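Local atomic coordinates of quinonprotein alcohol dehydrogenase-like protein (Bacteroides thetaiotaomicron VPI-5482, PDB entry 4R5O), a protein that is of unknown function but binds calcium and joins an immunoglobulin-like beta-sandwich to a seven-bladed beta-propeller. Residues Tyr341-Lys351 and Ala362-Ile373; Thr389-Ile400 and Thr412-Ile423. One frame throughout, in Å; residues are numbered along the deposited sequence. Where two conformers were deposited one is given.

Contact 1 (Tyr341-Lys351 and Ala362-Ile373)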
loop_
_atom_site.group_PDB
_atom_site.type_symbol
_atom_site.label_atom_id
_atom_site.label_comp_id
_atom_site.label_asym_id
_atom_site.label_seq_id
_atom_site.Cartn_x
_atom_site.Cartn_y
_atom_site.Cartn_z
ATOM N N TYR A 341 -16.190 4.389 12.466
ATOM C CA TYR A 341 -15.190 4.413 13.517
ATOM C C TYR A 341 -14.376 5.702 13.375
ATOM O O TYR A 341 -13.983 6.037 12.257
ATOM C CB TYR A 341 -14.297 3.170 13.477
ATOM C CG TYR A 341 -15.019 1.877 13.754
ATOM C CD1 TYR A 341 -15.220 1.432 15.058
ATOM C CD2 TYR A 341 -15.447 1.060 12.715
ATOM C CE1 TYR A 341 -15.878 0.231 15.320
ATOM C CE2 TYR A 341 -16.090 -0.153 12.967
ATOM C CZ TYR A 341 -16.313 -0.556 14.273
ATOM O OH TYR A 341 -16.916 -1.756 14.537
ATOM N N LEU A 342 -14.153 6.439 14.471
ATOM C CA LEU A 342 -13.362 7.668 14.429
ATOM C C LEU A 342 -12.527 7.758 15.712
ATOM O O LEU A 342 -12.883 7.151 16.719
ATOM C CB LEU A 342 -14.208 8.950 14.198
ATOM C CG LEU A 342 -15.304 9.420 15.169
ATOM C CD1 LEU A 342 -15.807 10.772 14.747
ATOM C CD2 LEU A 342 -16.505 8.484 15.213
ATOM N N VAL A 343 -11.362 8.438 15.628
ATOM C CA VAL A 343 -10.352 8.556 16.692
ATOM C C VAL A 343 -10.362 9.932 17.346
ATOM O O VAL A 343 -10.269 10.946 16.658
ATOM C CB VAL A 343 -8.933 8.286 16.142
ATOM C CG1 VAL A 343 -7.928 8.127 17.284
ATOM C CG2 VAL A 343 -8.904 7.062 15.242
ATOM N N SER A 344 -10.403 9.954 18.678
ATOM C CA SER A 344 -10.318 11.178 19.451
ATOM C C SER A 344 -8.849 11.537 19.631
ATOM O O SER A 344 -7.965 10.680 19.469
ATOM C CB SER A 344 -11.045 11.054 20.784
ATOM O OG SER A 344 -10.462 10.055 21.602
ATOM N N THR A 345 -8.594 12.811 19.979
ATOM C CA THR A 345 -7.252 13.377 20.155
ATOM C C THR A 345 -6.436 12.645 21.298
ATOM O O THR A 345 -5.209 12.782 21.303
ATOM C CB THR A 345 -7.356 14.891 20.437
ATOM O OG1 THR A 345 -6.110 15.519 20.152
ATOM C CG2 THR A 345 -7.879 15.234 21.834
ATOM N N ASP A 346 -7.099 11.854 22.206
ATOM C CA ASP A 346 -6.479 11.091 23.308
ATOM C C ASP A 346 -6.080 9.647 22.875
ATOM O O ASP A 346 -5.342 8.963 23.596
ATOM C CB ASP A 346 -7.398 11.018 24.553
ATOM C CG ASP A 346 -8.912 10.973 24.337
ATOM O OD1 ASP A 346 -9.450 11.889 23.645
ATOM O OD2 ASP A 346 -9.584 10.158 25.021
ATOM N N GLY A 347 -6.521 9.223 21.698
ATOM C CA GLY A 347 -6.201 7.893 21.192
ATOM C C GLY A 347 -7.288 6.871 21.448
ATOM O O GLY A 347 -7.024 5.669 21.427
ATOM N N ALA A 348 -8.519 7.349 21.711
ATOM C CA ALA A 348 -9.716 6.524 21.909
ATOM C C ALA A 348 -10.453 6.374 20.576
ATOM O O ALA A 348 -10.329 7.233 19.700
ATOM C CB ALA A 348 -10.633 7.126 22.976
ATOM N N ILE A 349 -11.189 5.278 20.411
ATOM C CA ILE A 349 -11.945 5.024 19.201
ATOM C C ILE A 349 -13.384 5.052 19.596
ATOM O O ILE A 349 -13.771 4.487 20.620
ATOM C CB ILE A 349 -11.498 3.697 18.512
ATOM C CG1 ILE A 349 -10.060 3.873 17.960
ATOM C CG2 ILE A 349 -12.448 3.256 17.372
ATOM C CD1 ILE A 349 -9.318 2.665 17.845
ATOM N N TYR A 350 -14.156 5.795 18.817
ATOM C CA TYR A 350 -15.589 5.923 18.926
ATOM C C TYR A 350 -16.236 5.192 17.770
ATOM O O TYR A 350 -15.738 5.254 16.647
ATOM C CB TYR A 350 -15.988 7.398 18.962
ATOM C CG TYR A 350 -15.641 8.086 20.262
ATOM C CD1 TYR A 350 -14.361 8.590 20.489
ATOM C CD2 TYR A 350 -16.593 8.249 21.262
ATOM C CE1 TYR A 350 -14.030 9.207 21.692
ATOM C CE2 TYR A 350 -16.276 8.880 22.466
ATOM C CZ TYR A 350 -14.992 9.360 22.675
ATOM O OH TYR A 350 -14.661 10.005 23.848
ATOM N N LYS A 351 -17.298 4.437 18.063
ATOM C CA LYS A 351 -18.104 3.727 17.066
ATOM C C LYS A 351 -19.393 4.500 16.900
ATOM O O LYS A 351 -20.288 4.385 17.745
ATOM C CB LYS A 351 -18.346 2.255 17.453
ATOM C CG LYS A 351 -19.206 1.513 16.450
ATOM C CD LYS A 351 -19.339 0.012 16.704
ATOM C CE LYS A 351 -20.262 -0.394 17.813
ATOM N NZ LYS A 351 -20.317 -1.875 17.920
ATOM N N ALA A 362 -19.573 7.575 24.820
ATOM C CA ALA A 362 -18.412 6.869 25.378
ATOM C C ALA A 362 -17.613 6.170 24.274
ATOM O O ALA A 362 -18.222 5.746 23.286
ATOM C CB ALA A 362 -18.866 5.856 26.418
ATOM N N PRO A 363 -16.256 6.017 24.414
ATOM C CA PRO A 363 -15.484 5.318 23.373
ATOM C C PRO A 363 -15.837 3.853 23.268
ATOM O O PRO A 363 -16.273 3.248 24.246
ATOM C CB PRO A 363 -14.023 5.458 23.833
ATOM C CG PRO A 363 -14.017 6.480 24.862
ATOM C CD PRO A 363 -15.367 6.457 25.507
ATOM N N PHE A 364 -15.666 3.300 22.067
ATOM C CA PHE A 364 -15.851 1.885 21.787
ATOM C C PHE A 364 -14.609 1.150 22.274
ATOM O O PHE A 364 -14.712 0.077 22.880
ATOM C CB PHE A 364 -16.127 1.675 20.288
ATOM C CG PHE A 364 -15.939 0.271 19.768
ATOM C CD1 PHE A 364 -16.807 -0.750 20.146
ATOM C CD2 PHE A 364 -14.947 -0.013 18.839
ATOM C CE1 PHE A 364 -16.633 -2.043 19.658
ATOM C CE2 PHE A 364 -14.777 -1.311 18.350
ATOM C CZ PHE A 364 -15.622 -2.314 18.759
ATOM N N ILE A 365 -13.430 1.764 22.008
ATOM C CA ILE A 365 -12.112 1.325 22.441
ATOM C C ILE A 365 -11.488 2.495 23.190
ATOM O O ILE A 365 -11.282 3.559 22.615
ATOM C CB ILE A 365 -11.231 0.801 21.281
ATOM C CG1 ILE A 365 -11.896 -0.417 20.619
ATOM C CG2 ILE A 365 -9.829 0.441 21.796
ATOM C CD1 ILE A 365 -11.338 -0.761 19.289
ATOM N N ALA A 366 -11.241 2.298 24.487
ATOM C CA ALA A 366 -10.651 3.289 25.382
ATOM C C ALA A 366 -9.208 3.619 24.997
ATOM O O ALA A 366 -8.497 2.784 24.431
ATOM C CB ALA A 366 -10.689 2.775 26.810
ATOM N N ALA A 367 -8.783 4.839 25.318
ATOM C CA ALA A 367 -7.418 5.284 25.089
ATOM C C ALA A 367 -6.468 4.678 26.133
ATOM O O ALA A 367 -6.906 4.332 27.234
ATOM C CB ALA A 367 -7.369 6.807 25.144
ATOM N N GLU A 368 -5.188 4.535 25.784
ATOM C CA GLU A 368 -4.136 4.084 26.684
ATOM C C GLU A 368 -3.168 5.237 26.856
ATOM O O GLU A 368 -2.779 5.843 25.850
ATOM C CB GLU A 368 -3.446 2.796 26.196
ATOM C CG GLU A 368 -3.980 1.492 26.791
ATOM C CD GLU A 368 -5.385 1.044 26.417
ATOM O OE1 GLU A 368 -5.750 1.122 25.221
ATOM O OE2 GLU A 368 -6.075 0.498 27.310
ATOM N N SER A 369 -2.822 5.590 28.126
ATOM C CA SER A 369 -1.938 6.733 28.397
ATOM C C SER A 369 -0.523 6.493 27.788
ATOM O O SER A 369 0.018 5.366 27.830
ATOM C CB SER A 369 -1.846 7.038 29.888
ATOM O OG SER A 369 -1.382 5.942 30.654
ATOM N N GLY A 370 -0.006 7.551 27.143
ATOM C CA GLY A 370 1.294 7.545 26.474
ATOM C C GLY A 370 1.351 6.739 25.181
ATOM O O GLY A 370 2.439 6.459 24.651
ATOM N N VAL A 371 0.158 6.374 24.663
ATOM C CA VAL A 371 -0.063 5.624 23.425
ATOM C C VAL A 371 -1.031 6.432 22.566
ATOM O O VAL A 371 -2.112 6.836 23.039
ATOM C CB VAL A 371 -0.576 4.181 23.685
ATOM C CG1 VAL A 371 -0.594 3.379 22.401
ATOM C CG2 VAL A 371 0.274 3.457 24.721
ATOM N N SER A 372 -0.633 6.699 21.316
ATOM C CA SER A 372 -1.483 7.457 20.411
ATOM C C SER A 372 -1.666 6.687 19.102
ATOM O O SER A 372 -0.845 5.828 18.776
ATOM C CB SER A 372 -0.900 8.848 20.158
ATOM O OG SER A 372 0.415 8.778 19.635
ATOM N N ILE A 373 -2.784 6.970 18.388
ATOM C CA ILE A 373 -3.136 6.366 17.101
ATOM C C ILE A 373 -2.522 7.278 16.052
ATOM O O ILE A 373 -2.830 8.468 16.013
ATOM C CB ILE A 373 -4.668 6.147 16.984
ATOM C CG1 ILE A 373 -5.108 5.146 18.099
ATOM C CG2 ILE A 373 -5.057 5.645 15.567
ATOM C CD1 ILE A 373 -6.526 4.964 18.297
#

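Contact 2 (Thr389-Ile400 and Thr412-Ile423). With CA (calcium ion), chain M.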
loop_
_atom_site.group_PDB
_atom_site.type_symbol
_atom_site.label_atom_id
_atom_site.label_comp_id
_atom_site.label_asym_id
_atom_site.label_seq_id
_atom_site.Cartn_x
_atom_site.Cartn_y
_atom_site.Cartn_z
ATOM N N THR A 389 -3.485 1.533 14.297
ATOM C CA THR A 389 -2.034 1.750 14.370
ATOM C C THR A 389 -1.728 2.622 15.587
ATOM O O THR A 389 -2.173 3.761 15.664
ATOM C CB THR A 389 -1.505 2.361 13.079
ATOM O OG1 THR A 389 -1.863 1.524 11.977
ATOM C CG2 THR A 389 -0.019 2.600 13.102
ATOM N N TYR A 390 -0.977 2.052 16.548
ATOM C CA TYR A 390 -0.548 2.713 17.776
ATOM C C TYR A 390 0.947 2.999 17.776
ATOM O O TYR A 390 1.707 2.235 17.168
ATOM C CB TYR A 390 -0.874 1.843 19.003
ATOM C CG TYR A 390 -2.332 1.601 19.274
ATOM C CD1 TYR A 390 -3.101 2.545 19.935
ATOM C CD2 TYR A 390 -2.915 0.380 18.984
ATOM C CE1 TYR A 390 -4.440 2.308 20.242
ATOM C CE2 TYR A 390 -4.251 0.128 19.284
ATOM C CZ TYR A 390 -5.012 1.095 19.917
ATOM O OH TYR A 390 -6.336 0.865 20.221
ATOM N N THR A 391 1.369 4.066 18.505
ATOM C CA THR A 391 2.774 4.406 18.714
ATOM C C THR A 391 2.953 4.819 20.162
ATOM O O THR A 391 2.224 5.691 20.651
ATOM C CB THR A 391 3.286 5.480 17.744
ATOM O OG1 THR A 391 3.112 5.038 16.393
ATOM C CG2 THR A 391 4.753 5.829 17.966
ATOM N N GLU A 392 3.916 4.159 20.852
ATOM C CA GLU A 392 4.310 4.518 22.213
ATOM C C GLU A 392 5.210 5.729 22.073
ATOM O O GLU A 392 6.287 5.628 21.476
ATOM C CB GLU A 392 4.961 3.354 22.983
ATOM C CG GLU A 392 4.015 2.229 23.381
ATOM C CD GLU A 392 4.558 1.167 24.323
ATOM O OE1 GLU A 392 5.399 1.502 25.190
ATOM O OE2 GLU A 392 4.049 0.024 24.268
ATOM N N GLU A 393 4.696 6.890 22.503
ATOM C CA GLU A 393 5.293 8.224 22.386
ATOM C C GLU A 393 6.740 8.282 22.925
ATOM O O GLU A 393 7.624 8.810 22.236
ATOM C CB GLU A 393 4.434 9.258 23.154
ATOM C CG GLU A 393 2.964 9.307 22.733
ATOM C CD GLU A 393 2.026 10.214 23.514
ATOM O OE1 GLU A 393 2.463 10.818 24.521
ATOM O OE2 GLU A 393 0.838 10.302 23.124
ATOM N N ARG A 394 6.970 7.728 24.132
ATOM C CA ARG A 394 8.253 7.772 24.822
ATOM C C ARG A 394 9.343 6.893 24.185
ATOM O O ARG A 394 10.510 7.290 24.262
ATOM C CB ARG A 394 8.084 7.329 26.280
ATOM N N LYS A 395 9.010 5.708 23.603
ATOM C CA LYS A 395 10.057 4.799 23.096
ATOM C C LYS A 395 10.090 4.704 21.536
ATOM O O LYS A 395 11.097 4.205 21.008
ATOM C CB LYS A 395 9.865 3.379 23.693
ATOM C CG LYS A 395 10.853 2.280 23.241
ATOM C CD LYS A 395 12.328 2.501 23.600
ATOM C CE LYS A 395 13.203 1.443 22.967
ATOM N NZ LYS A 395 14.638 1.629 23.312
ATOM N N ASP A 396 9.063 5.210 20.811
ATOM C CA ASP A 396 8.970 5.135 19.338
ATOM C C ASP A 396 8.897 3.637 18.899
ATOM O O ASP A 396 9.773 3.102 18.198
ATOM C CB ASP A 396 10.126 5.882 18.604
ATOM C CG ASP A 396 10.070 5.841 17.070
ATOM O OD1 ASP A 396 8.956 5.988 16.504
ATOM O OD2 ASP A 396 11.143 5.688 16.437
ATOM N N GLU A 397 7.842 2.970 19.361
ATOM C CA GLU A 397 7.563 1.589 19.022
ATOM C C GLU A 397 6.101 1.545 18.585
ATOM O O GLU A 397 5.200 2.005 19.301
ATOM C CB GLU A 397 7.921 0.614 20.154
ATOM C CG GLU A 397 7.528 1.058 21.551
ATOM C CD GLU A 397 8.185 0.305 22.693
ATOM O OE1 GLU A 397 9.072 -0.542 22.433
ATOM O OE2 GLU A 397 7.889 0.651 23.860
ATOM N N SER A 398 5.895 1.092 17.341
ATOM C CA SER A 398 4.586 1.049 16.733
ATOM C C SER A 398 4.102 -0.377 16.540
ATOM O O SER A 398 4.894 -1.314 16.341
ATOM C CB SER A 398 4.607 1.772 15.394
ATOM O OG SER A 398 4.952 3.129 15.597
ATOM N N LYS A 399 2.782 -0.523 16.583
ATOM C CA LYS A 399 2.110 -1.788 16.414
ATOM C C LYS A 399 0.794 -1.604 15.664
ATOM O O LYS A 399 0.229 -0.510 15.663
ATOM C CB LYS A 399 1.858 -2.462 17.777
ATOM C CG LYS A 399 0.979 -1.659 18.729
ATOM C CD LYS A 399 0.827 -2.343 20.061
ATOM C CE LYS A 399 0.122 -1.467 21.057
ATOM N NZ LYS A 399 -0.012 -2.164 22.357
ATOM N N ILE A 400 0.320 -2.684 15.025
ATOM C CA ILE A 400 -0.987 -2.736 14.385
ATOM C C ILE A 400 -1.821 -3.688 15.234
ATOM O O ILE A 400 -1.482 -4.864 15.354
ATOM C CB ILE A 400 -0.970 -3.109 12.873
ATOM C CG1 ILE A 400 -0.135 -2.115 12.059
ATOM C CG2 ILE A 400 -2.398 -3.204 12.344
ATOM C CD1 ILE A 400 0.121 -2.557 10.632
ATOM N N THR A 412 -1.559 -8.619 16.929
ATOM C CA THR A 412 -0.636 -7.543 17.230
ATOM C C THR A 412 0.521 -7.728 16.267
ATOM O O THR A 412 1.163 -8.785 16.270
ATOM C CB THR A 412 -0.241 -7.517 18.715
ATOM O OG1 THR A 412 -1.412 -7.394 19.518
ATOM C CG2 THR A 412 0.711 -6.368 19.046
ATOM N N VAL A 413 0.733 -6.751 15.393
ATOM C CA VAL A 413 1.826 -6.748 14.426
ATOM C C VAL A 413 2.860 -5.753 14.929
ATOM O O VAL A 413 2.565 -4.563 15.015
ATOM C CB VAL A 413 1.331 -6.427 12.993
ATOM C CG1 VAL A 413 2.446 -6.614 11.966
ATOM C CG2 VAL A 413 0.115 -7.267 12.628
ATOM N N ASP A 414 4.039 -6.227 15.331
ATOM C CA ASP A 414 5.083 -5.333 15.818
ATOM C C ASP A 414 5.731 -4.682 14.615
ATOM O O ASP A 414 6.059 -5.363 13.650
ATOM C CB ASP A 414 6.100 -6.074 16.710
ATOM C CG ASP A 414 7.169 -5.205 17.373
ATOM O OD1 ASP A 414 6.972 -3.961 17.453
ATOM O OD2 ASP A 414 8.181 -5.773 17.855
ATOM N N CYS A 415 5.824 -3.354 14.632
ATOM C CA CYS A 415 6.369 -2.608 13.504
ATOM C C CYS A 415 7.660 -1.884 13.914
ATOM O O CYS A 415 8.356 -1.344 13.047
ATOM C CB CYS A 415 5.327 -1.628 12.966
ATOM S SG CYS A 415 3.879 -2.423 12.224
ATOM N N GLY A 416 7.962 -1.895 15.210
ATOM C CA GLY A 416 9.155 -1.268 15.756
ATOM C C GLY A 416 9.205 0.230 15.573
ATOM O O GLY A 416 8.223 0.919 15.823
ATOM N N GLU A 417 10.340 0.722 15.088
ATOM C CA GLU A 417 10.653 2.136 14.887
ATOM C C GLU A 417 10.006 2.731 13.628
ATOM O O GLU A 417 9.990 3.964 13.475
ATOM C CB GLU A 417 12.171 2.304 14.782
ATOM C CG GLU A 417 12.880 2.052 16.102
ATOM C CD GLU A 417 14.392 2.105 16.061
ATOM O OE1 GLU A 417 14.978 1.832 14.986
ATOM O OE2 GLU A 417 14.994 2.335 17.136
ATOM N N SER A 418 9.474 1.876 12.746
ATOM C CA SER A 418 8.858 2.305 11.501
ATOM C C SER A 418 7.330 2.231 11.626
ATOM O O SER A 418 6.757 1.145 11.735
ATOM C CB SER A 418 9.371 1.471 10.327
ATOM O OG SER A 418 9.182 0.082 10.539
ATOM N N VAL A 419 6.684 3.419 11.625
ATOM C CA VAL A 419 5.228 3.596 11.727
ATOM C C VAL A 419 4.537 3.190 10.411
ATOM O O VAL A 419 4.842 3.785 9.368
ATOM C CB VAL A 419 4.834 5.053 12.098
ATOM C CG1 VAL A 419 3.331 5.178 12.300
ATOM C CG2 VAL A 419 5.576 5.530 13.345
ATOM N N PRO A 420 3.572 2.238 10.435
ATOM C CA PRO A 420 2.841 1.933 9.198
ATOM C C PRO A 420 1.935 3.114 8.847
ATOM O O PRO A 420 1.340 3.729 9.744
ATOM C CB PRO A 420 2.069 0.644 9.508
ATOM C CG PRO A 420 2.205 0.433 10.963
ATOM C CD PRO A 420 3.060 1.465 11.586
ATOM N N SER A 421 1.898 3.489 7.562
ATOM C CA SER A 421 1.135 4.661 7.118
ATOM C C SER A 421 -0.255 4.303 6.587
ATOM O O SER A 421 -1.153 5.162 6.587
ATOM C CB SER A 421 1.901 5.402 6.028
ATOM O OG SER A 421 2.230 4.555 4.939
ATOM N N GLN A 422 -0.421 3.049 6.130
ATOM C CA GLN A 422 -1.648 2.565 5.521
ATOM C C GLN A 422 -1.714 1.041 5.511
ATOM O O GLN A 422 -0.678 0.406 5.485
ATOM C CB GLN A 422 -1.664 3.101 4.094
ATOM C CG GLN A 422 -2.899 2.812 3.321
ATOM C CD GLN A 422 -2.862 3.604 2.095
ATOM O OE1 GLN A 422 -1.856 4.224 1.782
ATOM N NE2 GLN A 422 -3.972 3.619 1.396
ATOM N N ILE A 423 -2.935 0.474 5.510
ATOM C CA ILE A 423 -3.294 -0.944 5.461
ATOM C C ILE A 423 -4.151 -1.140 4.228
ATOM O O ILE A 423 -5.074 -0.366 3.990
ATOM C CB ILE A 423 -3.999 -1.403 6.783
ATOM C CG1 ILE A 423 -3.004 -1.316 7.959
ATOM C CG2 ILE A 423 -4.605 -2.837 6.647
ATOM C CD1 ILE A 423 -3.516 -1.652 9.205
HETATM CA CA CA M . 2.791 -10.385 16.425
HETATM O O HOH W 1 -1.586 1.905 9.438
HETATM O O HOH W 2 3.777 -10.042 13.982
HETATM O O HOH W 3 3.904 -8.796 18.113
#

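Contact 1 (Tyr341-Lys351 and Ala362-Ile373)
Pro363 lies over one face of the Tyr350 ring, with Pro363 CA 3.9 Å from the ring centroid in a CH-pi contact; its rigid ring runs alongside the phenol, CG near CZ. A classic beta bulge follows. Phe364 N (2.7 Å) and Ile365 N (3.1 Å) both donate to Ile349 O, the first bond bent to 135°, and Ile349 N returns a nearly straight bond of 2.8 Å to Ile365 O. Phe364 carries CG anti to its own N (chi1 163°), which turns the ring to meet the CD methylene of Lys351 over one face and brings Phe364 CE2 within 3.6 Å of Tyr341 CE1, the two ring planes at 50°. Ala367 needs only a methyl, since its CB already touches Ala348 CB (3.9 Å) beside the type I turn Ser344-Gly347, where the backbone angles of Gly347 would press a CB against the carbonyl O of Asp346, so that glycine suits the place. Ile373 then sends CD1 to within 3.6 Å of Ile349 CD1, the two branched chains crossing at about a right angle, and to Val343 CG1. Thus 362-367 flanks edge strand 349-353, while Ile349 and Ile373 also pack on Val388 of strand 386-392 and Tyr350 stacks on Phe316.

Contact 2 (Thr389-Ile400 and Thr412-Ile423)
Ser398 O is gripped by two successive amides, Cys415 N at 2.8 Å and, weakly, Gly416 N, while Ser398 N donates to a lone pair of Gly416 O, also at 2.8 Å. Two residues thus face one, a classic beta bulge. Gly416 N has a further acceptor in Asp414 OD1 (3.2 Å), approached from above the carboxylate plane to close an Asx turn. With its positive phi of 63°, Gly416 suits the second position of the type II' turn Cys415-Ser418, and Ser418 OG ties back to Cys415 O. Beyond the bulge, Ile400 and Val413 exchange two backbone hydrogen bonds.

Ile400 is the apolar centre. Its CG1, set beside the backbone N by a chi1 of -59°, slides past the proline ring with Pro420 CG at 3.6 Å and also meets Cys415 SG; its CG2 reaches Ile423 CD1 tip to tip (3.7 Å). Cut back to an alanine, the side chain would lose CG1, CG2 and CD1, which would probably leave Pro420 and Ile423 without their shared partner and open a gap between them. Nearby, Ser398 OG hydrogen-bonds Thr391 OG1 at 2.8 Å, pairing two hydroxyls beneath the methyl CG2 of Val419. On the outer strand, Thr412 O binds a calcium ion (2.3 Å) that also holds two waters.

Ile400 and Val413 both rest on Tyr106 of strand 103-108, which pairs with strand 422-424: the outer hairpin of one blade followed by a C-terminal strand that completes the first blade, the "Velcro" closure of beta-propellers.

In the fold
From the N terminus, contact 1 comes first: 341-351 supplies a hairpin, and 362-373 returns to its edge, closing a short loop that carries the calcium ligands Asp356 and Asp358. The chain then runs into strand 371-379, which begins the next sheet. Contact 2 opens only afterwards, closing the hairpin of strands 397-403 and 409-416 before the chain reaches strand 422-424. The two contacts are therefore in series, neither nested nor crossed. They meet where strands 371-379 and 386-392 pair, with Ser372 O probably accepting from Thr391 N. Together they tie three consecutive sheets of the propeller, that of 339-353, that of 371-416 and the first, at its C-terminal closure.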